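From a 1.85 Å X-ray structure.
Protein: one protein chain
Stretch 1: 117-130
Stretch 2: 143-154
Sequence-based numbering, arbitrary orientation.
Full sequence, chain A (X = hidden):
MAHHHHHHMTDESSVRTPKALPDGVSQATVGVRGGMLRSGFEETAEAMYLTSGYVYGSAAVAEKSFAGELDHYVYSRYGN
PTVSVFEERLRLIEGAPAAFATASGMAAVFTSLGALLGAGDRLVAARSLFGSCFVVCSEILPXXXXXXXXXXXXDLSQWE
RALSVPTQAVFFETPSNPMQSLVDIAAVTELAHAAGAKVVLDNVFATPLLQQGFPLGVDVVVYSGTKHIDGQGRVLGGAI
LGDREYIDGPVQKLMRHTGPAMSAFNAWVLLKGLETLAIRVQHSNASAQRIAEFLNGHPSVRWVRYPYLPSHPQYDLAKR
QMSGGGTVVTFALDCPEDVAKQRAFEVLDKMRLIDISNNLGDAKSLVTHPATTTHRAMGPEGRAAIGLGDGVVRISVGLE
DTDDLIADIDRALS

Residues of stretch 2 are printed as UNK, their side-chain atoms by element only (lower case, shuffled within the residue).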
ATOM      1  N   LEU A 117     -29.394  21.246   5.372  1.00 34.76           N
ATOM      2  CA  LEU A 117     -30.599  21.341   4.530  1.00 35.74           C
ATOM      3  C   LEU A 117     -31.497  20.090   4.482  1.00 35.94           C
ATOM      4  O   LEU A 117     -31.192  19.109   3.788  1.00 35.56           O
ATOM      5  CB  LEU A 117     -30.220  21.757   3.098  1.00 34.78           C
ATOM      6  CG  LEU A 117     -29.477  23.071   2.836  1.00 34.79           C
ATOM      7  CD1 LEU A 117     -28.849  23.032   1.460  1.00 31.36           C
ATOM      8  CD2 LEU A 117     -30.419  24.298   2.974  1.00 34.13           C
ATOM      9  N   GLY A 118     -32.615  20.149   5.205  1.00 36.94           N
ATOM     10  CA  GLY A 118     -33.676  19.131   5.101  1.00 37.36           C
ATOM     11  C   GLY A 118     -34.836  19.592   4.219  1.00 38.09           C
ATOM     12  O   GLY A 118     -34.796  20.688   3.635  1.00 37.85           O
ATOM     13  N   ALA A 119     -35.855  18.745   4.088  1.00 38.66           N
ATOM     14  CA  ALA A 119     -37.068  19.121   3.354  1.00 39.18           C
ATOM     15  C   ALA A 119     -37.607  20.452   3.874  1.00 39.43           C
ATOM     16  O   ALA A 119     -37.795  20.622   5.077  1.00 39.76           O
ATOM     17  CB  ALA A 119     -38.134  18.008   3.458  1.00 39.75           C
ATOM     18  N   GLY A 120     -37.803  21.408   2.969  1.00 39.50           N
ATOM     19  CA  GLY A 120     -38.385  22.715   3.338  1.00 40.68           C
ATOM     20  C   GLY A 120     -37.398  23.843   3.608  1.00 40.55           C
ATOM     21  O   GLY A 120     -37.780  25.018   3.619  1.00 40.98           O
ATOM     22  N   ASP A 121     -36.130  23.490   3.835  1.00 39.85           N
ATOM     23  CA  ASP A 121     -35.065  24.476   4.029  1.00 39.77           C
ATOM     24  C   ASP A 121     -34.668  25.138   2.710  1.00 39.81           C
ATOM     25  O   ASP A 121     -35.027  24.650   1.642  1.00 40.42           O
ATOM     26  CB  ASP A 121     -33.852  23.832   4.707  1.00 39.36           C
ATOM     27  CG  ASP A 121     -34.129  23.442   6.154  1.00 40.30           C
ATOM     28  OD1 ASP A 121     -34.834  24.195   6.869  1.00 41.97           O
ATOM     29  OD2 ASP A 121     -33.636  22.381   6.582  1.00 40.38           O
ATOM     30  N   ARG A 122     -33.925  26.244   2.791  1.00 39.59           N
ATOM     31  CA  ARG A 122     -33.666  27.128   1.638  1.00 39.43           C
ATOM     32  C   ARG A 122     -32.160  27.349   1.389  1.00 38.34           C
ATOM     33  O   ARG A 122     -31.426  27.685   2.321  1.00 37.77           O
ATOM     34  CB  ARG A 122     -34.359  28.478   1.877  1.00 40.40           C
ATOM     35  CG  ARG A 122     -34.264  29.505   0.734  1.00 42.50           C
ATOM     36  CD  ARG A 122     -35.218  30.703   0.979  1.00 46.27           C
ATOM     37  NE  ARG A 122     -35.465  31.469  -0.248  1.00 48.59           N
ATOM     38  CZ  ARG A 122     -34.741  32.511  -0.645  1.00 48.22           C
ATOM     39  NH1 ARG A 122     -33.729  32.943   0.098  1.00 47.99           N
ATOM     40  NH2 ARG A 122     -35.040  33.133  -1.781  1.00 49.85           N
ATOM     41  N   LEU A 123     -31.737  27.183   0.130  1.00 37.84           N
ATOM     42  CA  LEU A 123     -30.337  27.385  -0.306  1.00 37.15           C
ATOM     43  C   LEU A 123     -30.238  28.486  -1.365  1.00 37.54           C
ATOM     44  O   LEU A 123     -31.046  28.521  -2.290  1.00 37.88           O
ATOM     45  CB  LEU A 123     -29.758  26.059  -0.875  1.00 36.59           C
ATOM     46  CG  LEU A 123     -28.480  26.044  -1.742  1.00 35.59           C
ATOM     47  CD1 LEU A 123     -27.258  26.501  -0.952  1.00 35.09           C
ATOM     48  CD2 LEU A 123     -28.205  24.669  -2.372  1.00 34.29           C
ATOM     49  N   VAL A 124     -29.263  29.388  -1.217  1.00 37.18           N
ATOM     50  CA  VAL A 124     -28.917  30.343  -2.283  1.00 37.35           C
ATOM     51  C   VAL A 124     -27.504  30.046  -2.820  1.00 37.02           C
ATOM     52  O   VAL A 124     -26.526  30.094  -2.073  1.00 36.29           O
ATOM     53  CB  VAL A 124     -29.037  31.816  -1.806  1.00 38.11           C
ATOM     54  CG1 VAL A 124     -28.612  32.785  -2.904  1.00 36.62           C
ATOM     55  CG2 VAL A 124     -30.475  32.119  -1.363  1.00 39.26           C
ATOM     56  N   ALA A 125     -27.399  29.758  -4.115  1.00 37.25           N
ATOM     57  CA  ALA A 125     -26.115  29.328  -4.690  1.00 37.54           C
ATOM     58  C   ALA A 125     -25.743  30.147  -5.909  1.00 38.02           C
ATOM     59  O   ALA A 125     -26.629  30.598  -6.624  1.00 38.60           O
ATOM     60  CB  ALA A 125     -26.184  27.848  -5.066  1.00 36.49           C
ATOM     61  N   ALA A 126     -24.443  30.342  -6.146  1.00 38.12           N
ATOM     62  CA  ALA A 126     -23.955  30.907  -7.419  1.00 38.34           C
ATOM     63  C   ALA A 126     -24.179  29.890  -8.542  1.00 39.11           C
ATOM     64  O   ALA A 126     -24.189  28.682  -8.294  1.00 38.69           O
ATOM     65  CB  ALA A 126     -22.479  31.273  -7.324  1.00 38.42           C
ATOM     66  N   ARG A 127     -24.346  30.380  -9.769  1.00 40.38           N
ATOM     67  CA  ARG A 127     -24.663  29.530 -10.926  1.00 41.61           C
ATOM     68  C   ARG A 127     -23.413  28.908 -11.555  1.00 40.99           C
ATOM     69  O   ARG A 127     -23.484  27.812 -12.121  1.00 40.67           O
ATOM     70  CB  ARG A 127     -25.464  30.318 -11.986  1.00 42.97           C
ATOM     71  CG  ARG A 127     -26.285  29.429 -12.932  1.00 46.20           C
ATOM     72  CD  ARG A 127     -27.179  30.237 -13.889  1.00 51.76           C
ATOM     73  NE  ARG A 127     -28.455  30.650 -13.291  1.00 54.57           N
ATOM     74  CZ  ARG A 127     -28.736  31.885 -12.868  1.00 56.45           C
ATOM     75  NH1 ARG A 127     -27.840  32.864 -12.954  1.00 55.77           N
ATOM     76  NH2 ARG A 127     -29.929  32.149 -12.348  1.00 58.82           N
ATOM     77  N   SER A 128     -22.273  29.589 -11.437  1.00 40.85           N
ATOM     78  CA  SER A 128     -21.040  29.149 -12.107  1.00 40.52           C
ATOM     79  C   SER A 128     -20.241  28.166 -11.264  1.00 39.47           C
ATOM     80  O   SER A 128     -19.272  28.551 -10.590  1.00 38.61           O
ATOM     81  CB  SER A 128     -20.167  30.342 -12.508  1.00 40.69           C
ATOM     82  OG  SER A 128     -20.780  31.091 -13.547  1.00 43.65           O
ATOM     83  N   LEU A 129     -20.653  26.900 -11.319  1.00 38.85           N
ATOM     84  CA  LEU A 129     -20.082  25.844 -10.479  1.00 38.11           C
ATOM     85  C   LEU A 129     -19.490  24.676 -11.275  1.00 37.64           C
ATOM     86  O   LEU A 129     -19.820  24.475 -12.453  1.00 38.12           O
ATOM     87  CB  LEU A 129     -21.137  25.312  -9.495  1.00 37.89           C
ATOM     88  CG  LEU A 129     -21.908  26.294  -8.589  1.00 38.40           C
ATOM     89  CD1 LEU A 129     -23.103  25.619  -7.930  1.00 36.93           C
ATOM     90  CD2 LEU A 129     -21.008  26.925  -7.521  1.00 38.53           C
ATOM     91  N   PHE A 130     -18.605  23.925 -10.617  1.00 36.75           N
ATOM     92  CA  PHE A 130     -18.183  22.572 -11.036  1.00 36.21           C
ATOM     93  C   PHE A 130     -19.432  21.759 -11.407  1.00 36.52           C
ATOM     94  O   PHE A 130     -20.404  21.744 -10.651  1.00 36.72           O
ATOM     95  CB  PHE A 130     -17.465  21.914  -9.851  1.00 35.56           C
ATOM     96  CG  PHE A 130     -16.763  20.598 -10.161  1.00 35.90           C
ATOM     97  CD1 PHE A 130     -15.754  20.527 -11.117  1.00 36.95           C
ATOM     98  CD2 PHE A 130     -17.057  19.454  -9.412  1.00 34.88           C
ATOM     99  CE1 PHE A 130     -15.081  19.309 -11.376  1.00 37.45           C
ATOM    100  CE2 PHE A 130     -16.399  18.234  -9.651  1.00 35.69           C
ATOM    101  CZ  PHE A 130     -15.403  18.163 -10.638  1.00 37.08           C
ATOM    102  N   UNK A 143     -34.956  17.216  -5.177  1.00 38.85           N
ATOM    103  CA  UNK A 143     -35.731  15.949  -5.209  1.00 39.39           C
ATOM    104  C   UNK A 143     -36.099  15.506  -3.778  1.00 39.57           C
ATOM    105  O   UNK A 143     -37.116  14.835  -3.560  1.00 40.31           O
ATOM    106  c   UNK A 143     -34.970  14.839  -5.971  1.00 38.75           C
ATOM    107  n   UNK A 143     -35.312  11.080  -6.824  1.00 41.12           N
ATOM    108  n   UNK A 143     -33.767  10.517  -5.194  1.00 39.50           N
ATOM    109  n   UNK A 143     -35.194   8.911  -6.024  1.00 40.43           N
ATOM    110  c   UNK A 143     -34.885  12.482  -6.919  1.00 40.62           C
ATOM    111  c   UNK A 143     -35.665  13.460  -6.024  1.00 40.48           C
ATOM    112  c   UNK A 143     -34.754  10.171  -6.019  1.00 41.14           C
ATOM    113  N   UNK A 144     -35.281  15.923  -2.816  1.00 38.78           N
ATOM    114  CA  UNK A 144     -35.503  15.646  -1.396  1.00 39.09           C
ATOM    115  C   UNK A 144     -36.098  16.862  -0.631  1.00 39.82           C
ATOM    116  O   UNK A 144     -35.982  16.959   0.603  1.00 39.55           O
ATOM    117  c   UNK A 144     -31.295  13.557  -1.337  1.00 36.61           C
ATOM    118  c   UNK A 144     -32.815  11.668  -1.558  1.00 37.43           C
ATOM    119  c   UNK A 144     -31.757  10.784  -1.847  1.00 37.05           C
ATOM    120  c   UNK A 144     -30.482  11.308  -1.868  1.00 35.23           C
ATOM    121  c   UNK A 144     -33.902  13.646  -1.070  1.00 38.65           C
ATOM    122  n   UNK A 144     -34.162  11.429  -1.473  1.00 38.51           N
ATOM    123  c   UNK A 144     -32.607  13.053  -1.304  1.00 37.64           C
ATOM    124  c   UNK A 144     -34.815  12.619  -1.179  1.00 39.65           C
ATOM    125  c   UNK A 144     -34.206  15.115  -0.740  1.00 38.43           C
ATOM    126  c   UNK A 144     -30.245  12.678  -1.620  1.00 36.02           C
ATOM    127  N   UNK A 145     -36.728  17.784  -1.371  1.00 40.60           N
ATOM    128  CA  UNK A 145     -37.541  18.859  -0.764  1.00 41.06           C
ATOM    129  C   UNK A 145     -36.884  20.204  -0.489  1.00 41.20           C
ATOM    130  O   UNK A 145     -37.536  21.126   0.039  1.00 40.71           O
ATOM    131  N   UNK A 146     -35.606  20.335  -0.843  1.00 40.40           N
ATOM    132  CA  UNK A 146     -34.869  21.584  -0.632  1.00 40.97           C
ATOM    133  C   UNK A 146     -35.265  22.665  -1.664  1.00 41.69           C
ATOM    134  O   UNK A 146     -35.439  22.355  -2.849  1.00 41.60           O
ATOM    135  c   UNK A 146     -32.932  20.418   0.517  1.00 39.40           C
ATOM    136  c   UNK A 146     -33.328  21.319  -0.653  1.00 40.16           C
ATOM    137  c   UNK A 146     -32.532  22.621  -0.637  1.00 40.41           C
ATOM    138  N   UNK A 147     -35.436  23.911  -1.201  1.00 42.50           N
ATOM    139  CA  UNK A 147     -35.655  25.057  -2.100  1.00 43.65           C
ATOM    140  C   UNK A 147     -34.316  25.708  -2.473  1.00 42.98           C
ATOM    141  O   UNK A 147     -33.611  26.229  -1.598  1.00 42.84           O
ATOM    142  c   UNK A 147     -36.548  26.136  -1.449  1.00 44.50           C
ATOM    143  c   UNK A 147     -38.630  26.834  -0.144  1.00 52.82           C
ATOM    144  n   UNK A 147     -38.983  27.794  -0.993  1.00 53.63           N
ATOM    145  o   UNK A 147     -38.903  26.882   1.062  1.00 54.30           O
ATOM    146  c   UNK A 147     -37.826  25.662  -0.737  1.00 48.59           C
ATOM    147  N   UNK A 148     -33.984  25.704  -3.765  1.00 42.96           N
ATOM    148  CA  UNK A 148     -32.733  26.281  -4.266  1.00 41.83           C
ATOM    149  C   UNK A 148     -32.996  27.460  -5.209  1.00 43.06           C
ATOM    150  O   UNK A 148     -33.786  27.345  -6.151  1.00 43.05           O
ATOM    151  c   UNK A 148     -30.559  25.779  -5.504  1.00 40.07           C
ATOM    152  c   UNK A 148     -31.873  25.203  -4.992  1.00 41.55           C
ATOM    153  o   UNK A 148     -31.607  24.115  -4.088  1.00 38.40           O
ATOM    154  N   UNK A 149     -32.337  28.588  -4.922  1.00 42.88           N
ATOM    155  CA  UNK A 149     -32.353  29.781  -5.761  1.00 43.45           C
ATOM    156  C   UNK A 149     -30.941  30.115  -6.261  1.00 43.08           C
ATOM    157  O   UNK A 149     -30.002  30.211  -5.463  1.00 42.40           O
ATOM    158  c   UNK A 149     -34.314  30.670  -4.411  1.00 45.30           C
ATOM    159  c   UNK A 149     -32.928  30.998  -4.983  1.00 44.33           C
ATOM    160  c   UNK A 149     -32.995  32.230  -5.869  1.00 44.90           C
ATOM    161  N   UNK A 150     -30.799  30.322  -7.573  1.00 42.97           N
ATOM    162  CA  UNK A 150     -29.493  30.631  -8.178  1.00 42.35           C
ATOM    163  C   UNK A 150     -29.336  32.131  -8.451  1.00 42.93           C
ATOM    164  O   UNK A 150     -30.313  32.812  -8.745  1.00 42.69           O
ATOM    165  c   UNK A 150     -29.605  26.014  -9.306  1.00 41.75           C
ATOM    166  c   UNK A 150     -27.383  26.630  -8.601  1.00 41.24           C
ATOM    167  c   UNK A 150     -28.330  25.645  -8.853  1.00 41.04           C
ATOM    168  c   UNK A 150     -29.910  27.381  -9.512  1.00 42.29           C
ATOM    169  c   UNK A 150     -29.280  29.832  -9.475  1.00 41.78           C
ATOM    170  c   UNK A 150     -28.962  28.367  -9.251  1.00 42.40           C
ATOM    171  c   UNK A 150     -27.695  27.977  -8.810  1.00 40.60           C
ATOM    172  N   UNK A 151     -28.107  32.632  -8.299  1.00 42.42           N
ATOM    173  CA  UNK A 151     -27.745  34.014  -8.639  1.00 42.80           C
ATOM    174  C   UNK A 151     -26.468  34.039  -9.469  1.00 42.64           C
ATOM    175  O   UNK A 151     -25.699  33.067  -9.466  1.00 42.29           O
ATOM    176  c   UNK A 151     -26.338  34.382  -6.536  1.00 42.08           C
ATOM    177  c   UNK A 151     -28.785  35.017  -6.539  1.00 42.58           C
ATOM    178  c   UNK A 151     -27.515  34.903  -7.378  1.00 43.05           C
ATOM    179  N   UNK A 152     -26.226  35.143 -10.178  1.00 42.88           N
ATOM    180  CA  UNK A 152     -24.924  35.358 -10.812  1.00 42.95           C
ATOM    181  C   UNK A 152     -23.927  35.810  -9.741  1.00 42.50           C
ATOM    182  O   UNK A 152     -24.086  36.881  -9.141  1.00 42.25           O
ATOM    183  o   UNK A 152     -26.582  36.824 -13.650  1.00 50.00           O
ATOM    184  c   UNK A 152     -24.990  36.387 -11.948  1.00 43.80           C
ATOM    185  c   UNK A 152     -25.880  35.947 -13.102  1.00 45.98           C
ATOM    186  o   UNK A 152     -25.877  34.751 -13.482  1.00 47.31           O
ATOM    187  N   UNK A 153     -22.898  34.987  -9.517  1.00 42.15           N
ATOM    188  CA  UNK A 153     -21.951  35.183  -8.411  1.00 42.01           C
ATOM    189  C   UNK A 153     -21.281  36.540  -8.282  1.00 42.57           C
ATOM    190  O   UNK A 153     -21.000  36.987  -7.158  1.00 42.42           O
ATOM    191  N   UNK A 154     -21.017  37.195  -9.419  1.00 42.94           N
ATOM    192  CA  UNK A 154     -20.345  38.511  -9.428  1.00 43.98           C
ATOM    193  C   UNK A 154     -21.265  39.753  -9.264  1.00 44.20           C
ATOM    194  O   UNK A 154     -20.788  40.883  -9.317  1.00 44.48           O
ATOM    195  c   UNK A 154     -20.274  38.591 -11.996  1.00 47.14           C
ATOM    196  o   UNK A 154     -21.511  38.400 -11.958  1.00 50.11           O
ATOM    197  c   UNK A 154     -19.468  38.668 -10.689  1.00 44.36           C
ATOM    198  o   UNK A 154     -19.659  38.725 -13.073  1.00 49.15           O
TER
HETATM  199  O   HOH W   1     -22.192  32.517 -11.028  1.00 30.26           O
HETATM  200  O   HOH W   2     -22.886  33.628 -13.442  1.00 41.98           O

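Position 143 has three carbons, a nitrogen, then a carbon carrying two more nitrogens. This is a guanidinium, so the residue is Arg-143. It does not touch stretch 1.

Position 144 carries one carbon and then fused five- and six-membered rings of eight carbons and one nitrogen. Only an indole fits: Trp-144. Its ring leads away from stretch 1, but its backbone O lies 3.7 Å from Ala-119 CA.

Position 145 has no side-chain atoms and is Gly-145. Its phi/psi of 94/1 suits glycine, since a CB would be jammed against the preceding carbonyl O. An ideal CB would also lie 2.9 Å from Ala-119 CB, a clash. Gly-120 N donates a hydrogen bond to Gly-145 O at 3.0 Å.

Position 146 has one carbon carrying two more. Three carbons branched at CB make Val-146. Its CG2 lies 3.6 Å from Gly-118 O and 4.0 Å from Leu-117 CB.

Position 147 has three carbons, the third carrying one oxygen and one nitrogen. Together with the chain length, this amide gives Gln-147. Its side chain lies beside the turn at Gly-120. Its backbone N donates to Asp-121 O at 3.0 Å, and its O accepts from Leu-123 N at 2.7 Å.

Position 148 has one carbon carrying an oxygen and a carbon. That branching is threonine, Thr-148. Its OG1 is 3.9 Å from Leu-123 CD2 and is hydrogen-bonded elsewhere in the structure.

Position 149 again shows three carbons branched at CB: Val-149. Its CG2 meets Arg-122 NH2 at 3.7 Å. Its backbone N donates to Leu-123 O at 2.9 Å, and its O accepts from Ala-125 N at 3.0 Å.

Position 150 has one carbon and a six-carbon ring with no hydroxyl, hence Phe-150. Its CE1 lies 3.9 Å from Ala-125 CB. Ala-126 O and Leu-129 CD1 lie at the ring edge.

Position 151 is a third three-carbon branched side chain, Val-151. Its CG1 is 4.3 Å from Val-124 CG1. Its N donates to Ala-125 O at 3.0 Å.

Position 152 has two carbons, the second carrying two oxygens. This short carboxylate is Asp-152. Its OD1 forms a salt bridge with Arg-127 NH1 at 2.8 Å, at the edge of the guanidinium.

Position 153 has no side-chain atoms: Gly-153. Its CA packs 4.1 Å from Ala-126 CB. A water accepts from both Gly-153 N and Ser-128 N.

Position 154 has two carbons, the second carrying two oxygens, so it is Asp-154. It makes no contact with stretch 1.

The contact is a parallel strand pairing of 122-126 with 147-151. Backbone hydrogen bonds alternate between the strands, and CA-H...O contacts support them. Arg-122, Val-124 and Ala-126 share one face with Gln-147, Val-149 and Val-151. Leu-123 and Ala-125 share the other with Thr-148 and Phe-150. Beyond Ala-126 the ladder weakens: Arg-127 N to Val-151 O is a weak bond at 3.0 Å. There the Arg-127 side chain adds its salt bridge.

Stretch 2, residues 143-154: RWGVQTVFVDGD
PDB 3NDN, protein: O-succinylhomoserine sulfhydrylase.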